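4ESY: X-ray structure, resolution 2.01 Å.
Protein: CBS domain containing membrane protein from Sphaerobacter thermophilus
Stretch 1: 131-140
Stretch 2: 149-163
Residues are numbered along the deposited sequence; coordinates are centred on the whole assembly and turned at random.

Stretch 1 (131-140) MRRHGIHRIP
Stretch 2 (149-163) GIVTRRDLLKLLLLE

Two stretches of one chain pack together here, burying 706 Å² in total. Stretch 1 opens inside a helix that begins earlier in the chain and includes Met 131, then passes through a turn into a strand, 138-140. Stretch 2 begins as a strand, 149-152, and passes directly into a helix at Arg 153. The strands are antiparallel, at 156°. Arg 138 CA pairs with Thr 152 CA at 4.4 Å, Ile 139 CA with Val 151 CA at 5.2 Å and Pro 140 CA with Ile 150 CA at 4.3 Å. Ile 139 and Val 151 form the hydrogen-bonded pair: Ile 139 N to Val 151 O and Val 151 N to Ile 139 O are both 2.8 Å. Pro 140 has no amide hydrogen to donate, and it sits in a non-hydrogen-bonded pair. Arg 138, Pro 140, Ile 150 and Thr 152 share one sheet face. Arg 138 CG lies 3.8 Å from both Ile 150 CG2 and Thr 152 CG2. Ile 139 and Val 151, both buried, point to the other face.

Arg 153 has the largest covered area, 110 Å². Its backbone is helical (-60/-42), and Arg 153 N donates to His 137 O at 3.0 Å, extending the strand contact into the first turn of the helix. Its CA-to-CB bond points toward stretch 1, with chi1 and chi2 t, chi3 m and chi4 -99°. Arg 153 NH2 donates to Ile 136 O at 2.8 Å, with the oxygen at the edge of the guanidinium. His 137, chi1 m and chi2 -78°, places ND1 3.3 Å from Arg 153 NE. Gly 135, just after the helix, has phi/psi 48/48, a positive phi that favours glycine. The Ile 136 N to Met 131 O bond, 3.0 Å, closes the turn.

Arg 132 covers 100 Å² at the other end of stretch 2. It is helical (-59/-47), with chi1 m and chi2 t. Arg 132 CD approaches Glu 163 N at 3.2 Å and Glu 163 CB at 3.5 Å. Arg 132 NH2 and Glu 163 OE2 are 4.4 Å apart, beyond a salt bridge. Both side chains are poorly ordered.

Met 131, a selenomethionine, is buried and covers 82 Å². Its rotamer is m, m, t. The long apolar side chain puts Met 131 CG 3.7 Å from Leu 156 CD1, while Met 131 CE reaches Val 151 CG1 at 3.9 Å and Val 151 O at 3.1 Å.

Thr 152 (chi1 p) caps the stretch 2 helix: Asp 155 N donates to Thr 152 OG1 at 3.1 Å. Asp 155 (chi1 m) returns the contact, Asp 155 OD2 accepting from Thr 152 N at 2.9 Å.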

HETATM    1  N   MSE B 131     -13.527  -6.741  -6.344  1.00 40.36           N
HETATM    2  CA  MSE B 131     -13.013  -5.738  -5.381  1.00 45.05           C
HETATM    3  C   MSE B 131     -14.122  -4.797  -4.944  1.00 52.11           C
HETATM    4  O   MSE B 131     -14.485  -4.754  -3.776  1.00 54.99           O
HETATM    5  CB  MSE B 131     -11.897  -4.866  -5.967  1.00 43.32           C
HETATM    6  CG  MSE B 131     -10.519  -5.455  -5.971  1.00 41.47           C
HETATM    7 SE   MSE B 131      -9.467  -5.605  -4.325  0.86 47.85          SE
HETATM    8  CE  MSE B 131      -8.033  -6.618  -5.167  1.00 36.62           C
ATOM      9  N   ARG B 132     -14.657  -4.057  -5.905  1.00 57.61           N
ATOM     10  CA  ARG B 132     -15.705  -3.074  -5.653  1.00 66.81           C
ATOM     11  C   ARG B 132     -16.963  -3.677  -5.030  1.00 67.88           C
ATOM     12  O   ARG B 132     -17.502  -3.121  -4.075  1.00 72.71           O
ATOM     13  CB  ARG B 132     -16.094  -2.349  -6.945  1.00 73.71           C
ATOM     14  CG  ARG B 132     -14.947  -2.028  -7.881  1.00 76.89           C
ATOM     15  CD  ARG B 132     -15.464  -1.251  -9.095  1.00 84.38           C
ATOM     16  NE  ARG B 132     -14.820  -1.650 -10.348  1.00 85.39           N
ATOM     17  CZ  ARG B 132     -15.483  -2.078 -11.418  1.00 88.23           C
ATOM     18  NH1 ARG B 132     -14.819  -2.427 -12.518  1.00 86.71           N
ATOM     19  NH2 ARG B 132     -16.813  -2.153 -11.384  1.00 91.62           N
ATOM     20  N   ARG B 133     -17.434  -4.795  -5.583  1.00 64.82           N
ATOM     21  CA  ARG B 133     -18.695  -5.408  -5.157  1.00 67.81           C
ATOM     22  C   ARG B 133     -18.676  -5.824  -3.700  1.00 68.46           C
ATOM     23  O   ARG B 133     -19.679  -5.708  -3.008  1.00 74.44           O
ATOM     24  CB  ARG B 133     -19.041  -6.610  -6.031  1.00 67.79           C
ATOM     25  CG  ARG B 133     -20.202  -7.462  -5.541  1.00 73.87           C
ATOM     26  CD  ARG B 133     -20.683  -8.417  -6.642  1.00 76.09           C
ATOM     27  NE  ARG B 133     -19.555  -9.059  -7.326  1.00 74.36           N
ATOM     28  CZ  ARG B 133     -19.173  -8.803  -8.582  1.00 72.86           C
ATOM     29  NH1 ARG B 133     -19.842  -7.921  -9.326  1.00 74.67           N
ATOM     30  NH2 ARG B 133     -18.122  -9.439  -9.099  1.00 68.16           N
ATOM     31  N   HIS B 134     -17.533  -6.299  -3.234  1.00 62.35           N
ATOM     32  CA  HIS B 134     -17.399  -6.667  -1.843  1.00 63.13           C
ATOM     33  C   HIS B 134     -16.680  -5.577  -1.085  1.00 63.52           C
ATOM     34  O   HIS B 134     -16.452  -5.701   0.112  1.00 63.21           O
ATOM     35  CB  HIS B 134     -16.627  -7.969  -1.708  1.00 60.69           C
ATOM     36  CG  HIS B 134     -17.329  -9.150  -2.300  1.00 60.74           C
ATOM     37  ND1 HIS B 134     -18.334  -9.824  -1.641  1.00 64.12           N
ATOM     38  CD2 HIS B 134     -17.165  -9.781  -3.487  1.00 57.52           C
ATOM     39  CE1 HIS B 134     -18.762 -10.819  -2.396  1.00 63.91           C
ATOM     40  NE2 HIS B 134     -18.071 -10.814  -3.523  1.00 60.22           N
ATOM     41  N   GLY B 135     -16.321  -4.512  -1.799  1.00 59.04           N
ATOM     42  CA  GLY B 135     -15.596  -3.383  -1.230  1.00 59.93           C
ATOM     43  C   GLY B 135     -14.398  -3.797  -0.399  1.00 59.56           C
ATOM     44  O   GLY B 135     -14.233  -3.327   0.734  1.00 61.89           O
ATOM     45  N   ILE B 136     -13.575  -4.691  -0.952  1.00 54.62           N
ATOM     46  CA  ILE B 136     -12.416  -5.199  -0.232  1.00 52.45           C
ATOM     47  C   ILE B 136     -11.139  -4.681  -0.846  1.00 48.49           C
ATOM     48  O   ILE B 136     -11.169  -4.073  -1.904  1.00 48.42           O
ATOM     49  CB  ILE B 136     -12.401  -6.735  -0.187  1.00 51.61           C
ATOM     50  CG1 ILE B 136     -12.470  -7.315  -1.596  1.00 48.38           C
ATOM     51  CG2 ILE B 136     -13.572  -7.236   0.643  1.00 55.90           C
ATOM     52  CD1 ILE B 136     -12.751  -8.794  -1.608  1.00 49.38           C
ATOM     53  N   HIS B 137     -10.014  -4.915  -0.179  1.00 45.72           N
ATOM     54  CA  HIS B 137      -8.734  -4.376  -0.634  1.00 41.58           C
ATOM     55  C   HIS B 137      -7.725  -5.421  -1.108  1.00 38.30           C
ATOM     56  O   HIS B 137      -6.667  -5.062  -1.667  1.00 36.79           O
ATOM     57  CB  HIS B 137      -8.095  -3.529   0.456  1.00 47.57           C
ATOM     58  CG  HIS B 137      -8.915  -2.336   0.845  1.00 54.38           C
ATOM     59  ND1 HIS B 137      -8.961  -1.184   0.083  1.00 54.85           N
ATOM     60  CD2 HIS B 137      -9.736  -2.127   1.901  1.00 58.13           C
ATOM     61  CE1 HIS B 137      -9.769  -0.313   0.662  1.00 59.52           C
ATOM     62  NE2 HIS B 137     -10.249  -0.859   1.768  1.00 62.20           N
ATOM     63  N   ARG B 138      -8.043  -6.697  -0.898  1.00 35.39           N
ATOM     64  CA  ARG B 138      -7.097  -7.769  -1.199  1.00 35.83           C
ATOM     65  C   ARG B 138      -7.855  -9.013  -1.580  1.00 33.16           C
ATOM     66  O   ARG B 138      -8.806  -9.357  -0.901  1.00 33.51           O
ATOM     67  CB  ARG B 138      -6.323  -8.141   0.062  1.00 43.84           C
ATOM     68  CG  ARG B 138      -5.003  -7.457   0.221  1.00 50.47           C
ATOM     69  CD  ARG B 138      -4.435  -7.778   1.597  1.00 58.05           C
ATOM     70  NE  ARG B 138      -5.101  -7.033   2.648  1.00 66.07           N
ATOM     71  CZ  ARG B 138      -4.686  -5.851   3.095  1.00 70.14           C
ATOM     72  NH1 ARG B 138      -3.605  -5.284   2.570  1.00 69.59           N
ATOM     73  NH2 ARG B 138      -5.349  -5.239   4.069  1.00 73.55           N
ATOM     74  N   ILE B 139      -7.396  -9.725  -2.607  1.00 29.00           N
ATOM     75  CA  ILE B 139      -8.004 -11.000  -2.972  1.00 28.18           C
ATOM     76  C   ILE B 139      -6.922 -12.005  -3.292  1.00 22.92           C
ATOM     77  O   ILE B 139      -6.120 -11.756  -4.202  1.00 23.10           O
ATOM     78  CB  ILE B 139      -8.895 -10.849  -4.222  1.00 29.53           C
ATOM     79  CG1 ILE B 139     -10.120  -9.978  -3.884  1.00 34.20           C
ATOM     80  CG2 ILE B 139      -9.339 -12.247  -4.756  1.00 28.63           C
ATOM     81  CD1 ILE B 139     -10.963  -9.544  -5.102  1.00 34.08           C
ATOM     82  N   PRO B 140      -6.932 -13.153  -2.600  1.00 22.61           N
ATOM     83  CA  PRO B 140      -5.992 -14.247  -2.839  1.00 24.56           C
ATOM     84  C   PRO B 140      -6.258 -14.970  -4.183  1.00 26.18           C
ATOM     85  O   PRO B 140      -7.399 -15.120  -4.607  1.00 27.95           O
ATOM     86  CB  PRO B 140      -6.198 -15.183  -1.619  1.00 26.19           C
ATOM     87  CG  PRO B 140      -7.584 -14.920  -1.164  1.00 29.64           C
ATOM     88  CD  PRO B 140      -7.874 -13.459  -1.502  1.00 27.58           C
ATOM     89  N   GLY B 149      -0.755 -16.051  -5.278  1.00 24.52           N
ATOM     90  CA  GLY B 149      -0.579 -14.618  -5.167  1.00 25.30           C
ATOM     91  C   GLY B 149      -1.659 -13.960  -4.343  1.00 26.19           C
ATOM     92  O   GLY B 149      -2.616 -14.618  -3.943  1.00 25.45           O
ATOM     93  N   ILE B 150      -1.490 -12.660  -4.088  1.00 26.39           N
ATOM     94  CA  ILE B 150      -2.544 -11.821  -3.523  1.00 26.35           C
ATOM     95  C   ILE B 150      -2.615 -10.576  -4.389  1.00 24.31           C
ATOM     96  O   ILE B 150      -1.600  -9.949  -4.655  1.00 26.32           O
ATOM     97  CB  ILE B 150      -2.291 -11.398  -2.063  1.00 28.74           C
ATOM     98  CG1 ILE B 150      -2.495 -12.558  -1.098  1.00 29.28           C
ATOM     99  CG2 ILE B 150      -3.296 -10.294  -1.648  1.00 31.80           C
ATOM    100  CD1 ILE B 150      -2.053 -12.241   0.355  1.00 37.91           C
ATOM    101  N   VAL B 151      -3.802 -10.257  -4.879  1.00 20.16           N
ATOM    102  CA  VAL B 151      -3.959  -9.084  -5.724  1.00 22.13           C
ATOM    103  C   VAL B 151      -4.562  -7.991  -4.841  1.00 24.41           C
ATOM    104  O   VAL B 151      -5.539  -8.225  -4.118  1.00 23.14           O
ATOM    105  CB  VAL B 151      -4.870  -9.381  -6.926  1.00 24.74           C
ATOM    106  CG1 VAL B 151      -5.319  -8.063  -7.628  1.00 25.64           C
ATOM    107  CG2 VAL B 151      -4.161 -10.323  -7.892  1.00 23.05           C
ATOM    108  N   THR B 152      -3.928  -6.828  -4.826  1.00 25.33           N
ATOM    109  CA  THR B 152      -4.431  -5.727  -4.010  1.00 25.63           C
ATOM    110  C   THR B 152      -5.095  -4.651  -4.873  1.00 23.95           C
ATOM    111  O   THR B 152      -4.931  -4.613  -6.089  1.00 22.53           O
ATOM    112  CB  THR B 152      -3.296  -5.051  -3.239  1.00 27.22           C
ATOM    113  OG1 THR B 152      -2.379  -4.497  -4.191  1.00 25.58           O
ATOM    114  CG2 THR B 152      -2.559  -6.086  -2.385  1.00 30.04           C
ATOM    115  N   ARG B 153      -5.798  -3.747  -4.212  1.00 26.58           N
ATOM    116  CA  ARG B 153      -6.395  -2.602  -4.877  1.00 29.33           C
ATOM    117  C   ARG B 153      -5.280  -1.766  -5.531  1.00 25.83           C
ATOM    118  O   ARG B 153      -5.424  -1.353  -6.659  1.00 23.33           O
ATOM    119  CB  ARG B 153      -7.239  -1.799  -3.880  1.00 33.60           C
ATOM    120  CG  ARG B 153      -8.080  -0.702  -4.479  1.00 37.47           C
ATOM    121  CD  ARG B 153      -8.982  -0.068  -3.412  1.00 44.06           C
ATOM    122  NE  ARG B 153     -10.081  -0.959  -3.013  1.00 48.00           N
ATOM    123  CZ  ARG B 153     -11.329  -0.871  -3.483  1.00 50.92           C
ATOM    124  NH1 ARG B 153     -11.645   0.078  -4.365  1.00 52.04           N
ATOM    125  NH2 ARG B 153     -12.270  -1.715  -3.062  1.00 51.53           N
ATOM    126  N   ARG B 154      -4.153  -1.572  -4.841  1.00 25.58           N
ATOM    127  CA  ARG B 154      -3.028  -0.851  -5.441  1.00 27.47           C
ATOM    128  C   ARG B 154      -2.536  -1.455  -6.765  1.00 24.41           C
ATOM    129  O   ARG B 154      -2.263  -0.709  -7.714  1.00 22.04           O
ATOM    130  CB  ARG B 154      -1.839  -0.730  -4.472  1.00 33.26           C
ATOM    131  CG  ARG B 154      -0.567  -0.235  -5.204  1.00 37.62           C
ATOM    132  CD  ARG B 154       0.668  -0.020  -4.300  1.00 40.62           C
ATOM    133  NE  ARG B 154       1.814   0.496  -5.061  1.00 41.16           N
ATOM    134  CZ  ARG B 154       3.058   0.564  -4.574  1.00 46.63           C
ATOM    135  NH1 ARG B 154       3.310   0.124  -3.334  1.00 45.74           N
ATOM    136  NH2 ARG B 154       4.058   1.048  -5.323  1.00 47.15           N
ATOM    137  N   ASP B 155      -2.382  -2.784  -6.811  1.00 21.09           N
ATOM    138  CA  ASP B 155      -2.050  -3.476  -8.051  1.00 20.75           C
ATOM    139  C   ASP B 155      -3.026  -3.112  -9.165  1.00 20.29           C
ATOM    140  O   ASP B 155      -2.637  -2.848 -10.305  1.00 22.89           O
ATOM    141  CB  ASP B 155      -2.102  -5.011  -7.889  1.00 20.70           C
ATOM    142  CG  ASP B 155      -1.082  -5.560  -6.851  1.00 32.51           C
ATOM    143  OD1 ASP B 155       0.016  -4.951  -6.695  1.00 29.31           O
ATOM    144  OD2 ASP B 155      -1.389  -6.609  -6.199  1.00 31.44           O
ATOM    145  N   LEU B 156      -4.300  -3.138  -8.855  1.00 16.95           N
ATOM    146  CA  LEU B 156      -5.276  -2.969  -9.906  1.00 20.16           C
ATOM    147  C   LEU B 156      -5.276  -1.513 -10.423  1.00 19.35           C
ATOM    148  O   LEU B 156      -5.524  -1.271 -11.591  1.00 19.30           O
ATOM    149  CB  LEU B 156      -6.664  -3.387  -9.421  1.00 23.72           C
ATOM    150  CG  LEU B 156      -6.883  -4.893  -9.212  1.00 27.42           C
ATOM    151  CD1 LEU B 156      -8.346  -5.128  -8.895  1.00 31.49           C
ATOM    152  CD2 LEU B 156      -6.499  -5.772 -10.403  1.00 25.44           C
ATOM    153  N   LEU B 157      -4.941  -0.573  -9.547  1.00 20.26           N
ATOM    154  CA  LEU B 157      -5.009   0.846  -9.907  1.00 22.71           C
ATOM    155  C   LEU B 157      -3.891   1.250 -10.843  1.00 23.75           C
ATOM    156  O   LEU B 157      -3.929   2.336 -11.411  1.00 24.11           O
ATOM    157  CB  LEU B 157      -4.977   1.715  -8.662  1.00 23.76           C
ATOM    158  CG  LEU B 157      -6.316   1.646  -7.970  1.00 25.41           C
ATOM    159  CD1 LEU B 157      -6.217   2.195  -6.536  1.00 25.73           C
ATOM    160  CD2 LEU B 157      -7.336   2.447  -8.805  1.00 27.96           C
ATOM    161  N   LYS B 158      -2.905   0.370 -11.004  1.00 20.09           N
ATOM    162  CA  LYS B 158      -1.891   0.528 -12.054  1.00 21.62           C
ATOM    163  C   LYS B 158      -2.446   0.217 -13.445  1.00 19.83           C
ATOM    164  O   LYS B 158      -1.820   0.542 -14.454  1.00 19.07           O
ATOM    165  CB  LYS B 158      -0.694  -0.388 -11.772  1.00 21.67           C
ATOM    166  CG  LYS B 158       0.123   0.009 -10.521  1.00 23.49           C
ATOM    167  CD  LYS B 158       1.134  -1.064 -10.217  1.00 26.04           C
ATOM    168  CE  LYS B 158       2.055  -0.619  -9.106  1.00 32.34           C
ATOM    169  NZ  LYS B 158       2.997  -1.702  -8.832  1.00 34.97           N
ATOM    170  N   LEU B 159      -3.632  -0.386 -13.477  1.00 19.52           N
ATOM    171  CA  LEU B 159      -4.278  -0.839 -14.713  1.00 21.81           C
ATOM    172  C   LEU B 159      -5.605  -0.167 -15.008  1.00 20.47           C
ATOM    173  O   LEU B 159      -5.874   0.178 -16.151  1.00 21.62           O
ATOM    174  CB  LEU B 159      -4.526  -2.346 -14.646  1.00 24.42           C
ATOM    175  CG  LEU B 159      -3.232  -3.148 -14.625  1.00 29.45           C
ATOM    176  CD1 LEU B 159      -3.498  -4.582 -14.209  1.00 33.45           C
ATOM    177  CD2 LEU B 159      -2.698  -3.101 -16.009  1.00 31.26           C
ATOM    178  N   LEU B 160      -6.453   0.020 -14.005  1.00 18.85           N
ATOM    179  CA  LEU B 160      -7.769   0.544 -14.326  1.00 22.34           C
ATOM    180  C   LEU B 160      -8.406   1.219 -13.123  1.00 23.06           C
ATOM    181  O   LEU B 160      -8.021   0.959 -12.000  1.00 22.00           O
ATOM    182  CB  LEU B 160      -8.682  -0.571 -14.922  1.00 24.67           C
ATOM    183  CG  LEU B 160      -9.323  -1.622 -13.988  1.00 27.68           C
ATOM    184  CD1 LEU B 160     -10.198  -2.635 -14.780  1.00 40.54           C
ATOM    185  CD2 LEU B 160      -8.332  -2.369 -13.102  1.00 26.17           C
ATOM    186  N   LEU B 161      -9.369   2.100 -13.380  1.00 25.00           N
ATOM    187  CA  LEU B 161     -10.073   2.792 -12.319  1.00 31.69           C
ATOM    188  C   LEU B 161     -10.933   1.780 -11.572  1.00 38.00           C
ATOM    189  O   LEU B 161     -11.320   0.762 -12.141  1.00 40.06           O
ATOM    190  CB  LEU B 161     -10.963   3.890 -12.907  1.00 34.50           C
ATOM    191  CG  LEU B 161     -10.205   5.009 -13.616  1.00 38.17           C
ATOM    192  CD1 LEU B 161     -11.115   5.913 -14.479  1.00 41.69           C
ATOM    193  CD2 LEU B 161      -9.459   5.828 -12.570  1.00 39.54           C
ATOM    194  N   LEU B 162     -11.226   2.049 -10.305  1.00 41.29           N
ATOM    195  CA  LEU B 162     -12.188   1.236  -9.562  1.00 47.92           C
ATOM    196  C   LEU B 162     -13.381   2.068  -9.034  1.00 59.29           C
ATOM    197  O   LEU B 162     -13.222   2.924  -8.159  1.00 61.46           O
ATOM    198  CB  LEU B 162     -11.490   0.491  -8.420  1.00 42.96           C
ATOM    199  CG  LEU B 162     -10.269  -0.301  -8.881  1.00 40.05           C
ATOM    200  CD1 LEU B 162      -9.488  -0.834  -7.714  1.00 39.21           C
ATOM    201  CD2 LEU B 162     -10.709  -1.426  -9.785  1.00 40.38           C
ATOM    202  N   GLU B 163     -14.568   1.809  -9.583  1.00 68.58           N
ATOM    203  CA  GLU B 163     -15.819   2.437  -9.128  1.00 78.51           C
ATOM    204  C   GLU B 163     -15.757   3.967  -9.052  1.00 81.84           C
ATOM    205  O   GLU B 163     -14.966   4.613  -9.746  1.00 80.37           O
ATOM    206  CB  GLU B 163     -16.265   1.855  -7.775  1.00 83.22           C
ATOM    207  CG  GLU B 163     -17.701   2.201  -7.356  1.00 91.54           C
ATOM    208  CD  GLU B 163     -18.752   1.337  -8.043  1.00 95.35           C
ATOM    209  OE1 GLU B 163     -19.616   0.772  -7.337  1.00 98.46           O
ATOM    210  OE2 GLU B 163     -18.716   1.228  -9.288  1.00 95.45           O
TER